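Local coordinates for protein NG, ng-dimethylarginine dimethylaminohydrolase (Pseudomonas aeruginosa, PDB 1H70) that hydrolyses the methylated arginines N(G),N(G)-dimethyl-L-arginine and N(G)-monomethyl-L-arginine to L-citrulline, releasing dimethylamine or methylamine, at residues G112-G117 and A132-E137; A116-M121 and V161-T166. The protein carries 1 engineered substitution. All blocks are in the same frame, centred on the assembly; numbering follows the deposited sequence.

Contact 1 (G112-G117 and A132-E137); sequences GTVEAG and ARTNAE. With CIR (citrulline), chain B.
R133 meets E115 beside the bound citrulline, in the substrate pocket of the alpha/beta-propeller (pentein) fold. R133 CB packs on E115 CD at 3.4 Å, and R133 CG rests near E115 OE1. Chi2 (-69°) bends the chain there and brings R133 CD over to E115 OE2, at 3.3 Å. At the tip, NH1 has two acceptors. It donates to E115 OE1 at 3.0 Å, a salt bridge that uses the syn lone pair, and to citrulline O at 2.9 Å. Both oxygens sit at the edge of the guanidinium, although its plane and that of the E115 carboxylate are 60° apart. NH2 donates to citrulline OXT at 3.1 Å, so two N-H groups hold the two ligand carboxylate oxygens. E115 is itself fixed: OE1 also bonds H163 NE2, and OE2 accepts from A83 N.

Beyond this pair the two segments run in roughly opposite directions. E115 N donates to T134 OG1 at 2.9 Å, in a nearly straight bond. That hydroxyl also bonds D118 OD2. Further on, N135 is the N-cap of helix 136-148. Its OD1 accepts from G138 N inside the helix and from T113 N, which lies 3.1 Å away and above the carbonyl plane. N135 N returns a bond to T113 O at 3.1 Å.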
loop_
_atom_site.group_PDB
_atom_site.type_symbol
_atom_site.label_atom_id
_atom_site.label_comp_id
_atom_site.label_asym_id
_atom_site.label_seq_id
_atom_site.Cartn_x
_atom_site.Cartn_y
_atom_site.Cartn_z
ATOM N N GLY A 112 15.353 10.361 -9.242
ATOM C CA GLY A 112 14.512 9.978 -8.111
ATOM C C GLY A 112 13.971 8.566 -8.279
ATOM O O GLY A 112 13.828 8.069 -9.391
ATOM N N THR A 113 13.655 7.936 -7.161
ATOM C CA THR A 113 13.166 6.582 -7.134
ATOM C C THR A 113 12.048 6.628 -6.064
ATOM O O THR A 113 12.255 7.165 -4.978
ATOM C CB THR A 113 14.468 5.804 -6.803
ATOM O OG1 THR A 113 14.978 5.048 -7.939
ATOM C CG2 THR A 113 14.391 5.031 -5.612
ATOM N N VAL A 114 10.820 6.198 -6.377
ATOM C CA VAL A 114 9.745 6.196 -5.358
ATOM C C VAL A 114 8.880 4.959 -5.550
ATOM O O VAL A 114 8.585 4.624 -6.679
ATOM C CB VAL A 114 8.752 7.386 -5.460
ATOM C CG1 VAL A 114 7.551 7.219 -4.517
ATOM C CG2 VAL A 114 9.415 8.726 -5.108
ATOM N N GLU A 115 8.486 4.307 -4.459
ATOM C CA GLU A 115 7.506 3.215 -4.511
ATOM C C GLU A 115 6.459 3.650 -3.496
ATOM O O GLU A 115 6.800 3.879 -2.338
ATOM C CB GLU A 115 8.077 1.819 -4.204
ATOM C CG GLU A 115 8.921 1.317 -5.369
ATOM C CD GLU A 115 9.665 0.018 -5.122
ATOM O OE1 GLU A 115 9.315 -0.717 -4.172
ATOM O OE2 GLU A 115 10.587 -0.268 -5.916
ATOM N N ALA A 116 5.198 3.756 -3.942
ATOM C CA ALA A 116 4.128 4.296 -3.100
ATOM C C ALA A 116 3.773 3.546 -1.829
ATOM O O ALA A 116 3.045 4.076 -0.987
ATOM C CB ALA A 116 2.852 4.604 -3.927
ATOM N N GLY A 117 4.305 2.344 -1.635
ATOM C CA GLY A 117 4.109 1.611 -0.381
ATOM C C GLY A 117 4.821 2.351 0.751
ATOM O O GLY A 117 4.568 2.132 1.932
ATOM N N ALA A 132 15.044 1.511 0.897
ATOM C CA ALA A 132 15.900 1.011 -0.182
ATOM C C ALA A 132 15.227 1.203 -1.527
ATOM O O ALA A 132 15.893 1.152 -2.582
ATOM C CB ALA A 132 16.206 -0.461 0.016
ATOM N N ARG A 133 13.914 1.412 -1.502
ATOM C CA ARG A 133 13.127 1.585 -2.721
ATOM C C ARG A 133 12.766 3.057 -3.032
ATOM O O ARG A 133 12.542 3.417 -4.183
ATOM C CB ARG A 133 11.839 0.780 -2.621
ATOM C CG ARG A 133 12.064 -0.722 -2.388
ATOM C CD ARG A 133 12.680 -1.409 -3.610
ATOM N NE ARG A 133 12.897 -2.846 -3.375
ATOM C CZ ARG A 133 11.922 -3.716 -3.459
ATOM N NH1 ARG A 133 10.693 -3.328 -3.798
ATOM N NH2 ARG A 133 12.163 -5.014 -3.260
ATOM N N THR A 134 12.665 3.883 -2.001
ATOM C CA THR A 134 12.323 5.292 -2.162
ATOM C C THR A 134 13.457 6.147 -1.643
ATOM O O THR A 134 13.645 6.187 -0.429
ATOM C CB THR A 134 11.045 5.600 -1.374
ATOM O OG1 THR A 134 9.953 4.922 -2.017
ATOM C CG2 THR A 134 10.674 7.119 -1.410
ATOM N N ASN A 135 14.167 6.835 -2.545
ATOM C CA ASN A 135 15.292 7.665 -2.128
ATOM C C ASN A 135 14.879 9.113 -1.835
ATOM O O ASN A 135 13.786 9.535 -2.157
ATOM C CB ASN A 135 16.464 7.545 -3.104
ATOM C CG ASN A 135 16.215 8.131 -4.465
ATOM O OD1 ASN A 135 15.270 8.904 -4.684
ATOM N ND2 ASN A 135 17.101 7.779 -5.413
ATOM N N ALA A 136 15.759 9.855 -1.167
ATOM C CA ALA A 136 15.491 11.235 -0.787
ATOM C C ALA A 136 15.149 12.163 -1.963
ATOM O O ALA A 136 14.375 13.103 -1.817
ATOM C CB ALA A 136 16.712 11.770 -0.032
ATOM N N GLU A 137 15.746 11.920 -3.123
ATOM C CA GLU A 137 15.462 12.742 -4.305
ATOM C C GLU A 137 14.035 12.468 -4.772
ATOM O O GLU A 137 13.312 13.379 -5.126
ATOM C CB GLU A 137 16.441 12.466 -5.437
ATOM C CG GLU A 137 16.091 13.072 -6.800
ATOM C CD GLU A 137 15.937 14.593 -6.829
ATOM O OE1 GLU A 137 16.449 15.275 -5.922
ATOM O OE2 GLU A 137 15.317 15.120 -7.784
HETATM C C CIR B . 8.599 -6.355 -3.838
HETATM O O CIR B . 8.628 -5.234 -4.432
HETATM O OXT CIR B . 9.671 -6.807 -3.261
HETATM C CA CIR B . 7.308 -7.124 -3.742
HETATM N N CIR B . 7.592 -8.570 -3.671
HETATM C C3 CIR B . 6.513 -6.658 -2.497
HETATM C C4 CIR B . 6.028 -5.212 -2.706
HETATM C C5 CIR B . 5.281 -4.750 -1.467
HETATM N N6 CIR B . 4.740 -3.396 -1.654
HETATM C C7 CIR B . 3.911 -2.789 -0.820
HETATM O O7 CIR B . 3.492 -3.320 0.220
HETATM N N8 CIR B . 3.495 -1.546 -1.131
#

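Contact 2 (A116-M121 and V161-T166); sequences AGDIMM and VLHLKT. With CIR (citrulline), chain B.
H163 and G117 lie together against the bound citrulline. The imidazole has G117 CA over one face, 4.1 Å above its plane and displaced toward the rim. G117 CA is also 3.3 Å from citrulline N8. With no side chain on G117, its backbone lies close to both the ring and the ureido end of the ligand. H163 CE1 approaches citrulline N6 obliquely, at 3.4 Å. H163 is the inferred proton donor of the enzyme and an inferred zinc ligand. The carboxylate of D118 stands at the ring edge, with OD2 3.3 Å from H163 CD2, and is turned well away from the ring plane.

The next shell positions these groups. L164 N donates to D118 OD1 at 2.9 Å, reaching it from the anti side and somewhat above the carboxylate plane. D118 OD2 bonds S131 and T134, so both oxygens are held. H163 NE2 is bonded to E115, the partner of R133, which limits how the ring can turn. K165 N donates to G117 O almost in line with the carbonyl. The short 3-10 turn 164-166 is thereby tied to the 3-10 turn 116-118. L164 CD2 packs on M120 CB, in strand 119-122, at 4.0 Å.

The side chain of K165 then runs back over this backbone, and CE passes close to I119 O. NZ donates to I119 O at 2.9 Å and forms a salt bridge with E66 OE2. Two waters also lie within bonding distance of NZ, so its three protons are shared among four acceptors. One of these waters also accepts from M121 N. These acceptors would favour a charged ammonium. E66 OE1 bonds citrulline, so K165 is a second-shell residue that is likely to steady a substrate-binding carboxylate.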
loop_
_atom_site.group_PDB
_atom_site.type_symbol
_atom_site.label_atom_id
_atom_site.label_comp_id
_atom_site.label_asym_id
_atom_site.label_seq_id
_atom_site.Cartn_x
_atom_site.Cartn_y
_atom_site.Cartn_z
ATOM N N ALA A 116 5.198 3.756 -3.942
ATOM C CA ALA A 116 4.128 4.296 -3.100
ATOM C C ALA A 116 3.773 3.546 -1.829
ATOM O O ALA A 116 3.045 4.076 -0.987
ATOM C CB ALA A 116 2.852 4.604 -3.927
ATOM N N GLY A 117 4.305 2.344 -1.635
ATOM C CA GLY A 117 4.109 1.611 -0.381
ATOM C C GLY A 117 4.821 2.351 0.751
ATOM O O GLY A 117 4.568 2.132 1.932
ATOM N N ASP A 118 5.742 3.247 0.372
ATOM C CA ASP A 118 6.481 4.076 1.316
ATOM C C ASP A 118 5.690 5.322 1.710
ATOM O O ASP A 118 6.167 6.136 2.496
ATOM C CB ASP A 118 7.809 4.531 0.710
ATOM C CG ASP A 118 8.938 3.547 0.937
ATOM O OD1 ASP A 118 9.115 3.119 2.109
ATOM O OD2 ASP A 118 9.702 3.197 -0.013
ATOM N N ILE A 119 4.493 5.465 1.138
ATOM C CA ILE A 119 3.672 6.661 1.391
ATOM C C ILE A 119 2.401 6.382 2.158
ATOM O O ILE A 119 1.538 5.589 1.750
ATOM C CB ILE A 119 3.371 7.394 0.055
ATOM C CG1 ILE A 119 4.683 7.751 -0.642
ATOM C CG2 ILE A 119 2.579 8.724 0.330
ATOM C CD1 ILE A 119 4.525 8.308 -2.070
ATOM N N MET A 120 2.229 7.109 3.272
ATOM C CA MET A 120 1.036 6.990 4.096
ATOM C C MET A 120 0.232 8.309 4.128
ATOM O O MET A 120 0.738 9.308 4.580
ATOM C CB MET A 120 1.416 6.621 5.534
ATOM C CG MET A 120 0.194 6.346 6.412
ATOM S SD MET A 120 0.584 5.801 8.083
ATOM C CE MET A 120 1.578 7.216 8.672
ATOM N N MET A 121 -1.003 8.279 3.631
ATOM C CA MET A 121 -1.869 9.453 3.544
ATOM C C MET A 121 -2.683 9.638 4.807
ATOM O O MET A 121 -3.447 8.737 5.201
ATOM C CB MET A 121 -2.831 9.284 2.368
ATOM C CG MET A 121 -3.880 10.377 2.241
ATOM S SD MET A 121 -4.909 10.205 0.726
ATOM C CE MET A 121 -6.035 8.919 1.309
ATOM N N VAL A 161 12.403 -2.102 7.662
ATOM C CA VAL A 161 11.346 -2.667 6.816
ATOM C C VAL A 161 11.516 -2.330 5.335
ATOM O O VAL A 161 12.275 -1.429 4.984
ATOM C CB VAL A 161 9.950 -2.201 7.244
ATOM C CG1 VAL A 161 9.523 -2.906 8.536
ATOM C CG2 VAL A 161 9.931 -0.671 7.435
ATOM N N LEU A 162 10.801 -3.072 4.482
ATOM C CA LEU A 162 10.887 -2.851 3.043
ATOM C C LEU A 162 10.319 -1.493 2.667
ATOM O O LEU A 162 10.934 -0.757 1.946
ATOM C CB LEU A 162 10.127 -3.954 2.284
ATOM C CG LEU A 162 10.165 -3.834 0.763
ATOM C CD1 LEU A 162 11.589 -3.978 0.236
ATOM C CD2 LEU A 162 9.217 -4.878 0.142
ATOM N N HIS A 163 9.130 -1.163 3.162
ATOM C CA HIS A 163 8.511 0.118 2.885
ATOM C C HIS A 163 7.903 0.601 4.200
ATOM O O HIS A 163 7.614 -0.201 5.082
ATOM C CB HIS A 163 7.306 0.053 1.927
ATOM C CG HIS A 163 7.609 -0.396 0.529
ATOM N ND1 HIS A 163 7.308 -1.660 0.066
ATOM C CD2 HIS A 163 8.171 0.260 -0.500
ATOM C CE1 HIS A 163 7.695 -1.765 -1.196
ATOM N NE2 HIS A 163 8.200 -0.612 -1.570
ATOM N N LEU A 164 7.630 1.890 4.273
ATOM C CA LEU A 164 7.012 2.458 5.463
ATOM C C LEU A 164 5.742 1.709 5.898
ATOM O O LEU A 164 5.576 1.362 7.067
ATOM C CB LEU A 164 6.644 3.913 5.154
ATOM C CG LEU A 164 6.066 4.751 6.312
ATOM C CD1 LEU A 164 7.214 5.218 7.205
ATOM C CD2 LEU A 164 5.344 5.954 5.731
ATOM N N LYS A 165 4.839 1.446 4.940
ATOM C CA LYS A 165 3.563 0.803 5.267
ATOM C C LYS A 165 3.614 -0.682 5.595
ATOM O O LYS A 165 2.594 -1.290 5.934
ATOM C CB LYS A 165 2.466 1.156 4.270
ATOM C CG LYS A 165 2.075 2.640 4.375
ATOM C CD LYS A 165 0.734 2.927 3.720
ATOM C CE LYS A 165 0.728 2.614 2.225
ATOM N NZ LYS A 165 -0.356 3.448 1.557
ATOM N N THR A 166 4.807 -1.255 5.603
ATOM C CA THR A 166 5.013 -2.614 6.066
ATOM C C THR A 166 4.692 -2.643 7.555
ATOM O O THR A 166 4.205 -3.650 8.086
ATOM C CB THR A 166 6.479 -3.004 5.899
ATOM O OG1 THR A 166 6.781 -3.191 4.501
ATOM C CG2 THR A 166 6.802 -4.336 6.587
HETATM C C CIR B . 8.599 -6.355 -3.838
HETATM O O CIR B . 8.628 -5.234 -4.432
HETATM O OXT CIR B . 9.671 -6.807 -3.261
HETATM C CA CIR B . 7.308 -7.124 -3.742
HETATM N N CIR B . 7.592 -8.570 -3.671
HETATM C C3 CIR B . 6.513 -6.658 -2.497
HETATM C C4 CIR B . 6.028 -5.212 -2.706
HETATM C C5 CIR B . 5.281 -4.750 -1.467
HETATM N N6 CIR B . 4.740 -3.396 -1.654
HETATM C C7 CIR B . 3.911 -2.789 -0.820
HETATM O O7 CIR B . 3.492 -3.320 0.220
HETATM N N8 CIR B . 3.495 -1.546 -1.131
HETATM O O HOH W 1 0.342 4.716 -1.024
HETATM O O HOH W 2 -2.033 5.949 2.599
#

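Contacts 1 and 2 have centres 10 Å apart and share A116 and G117. Along the chain, 112-117 overlaps 116-121, which runs into strand 119-122. Strand 125-130 follows, antiparallel to it in a three-strand sheet, and ends just before 132-137. Helix 136-148 and strand 152-157 come before 161-166. Segment 112-117 pairs with the loop that leads into helix 136-148, while 161-166 packs on the 3-10 turn at 116-118 and on strand 119-122. Side-chain hydrogen bonds of T134 and E115 tie contact 1 to contact 2. R133 binds the citrulline carboxylate, while the shared G117 and H163 lie at the ureido end, so the two contacts shape one substrate pocket.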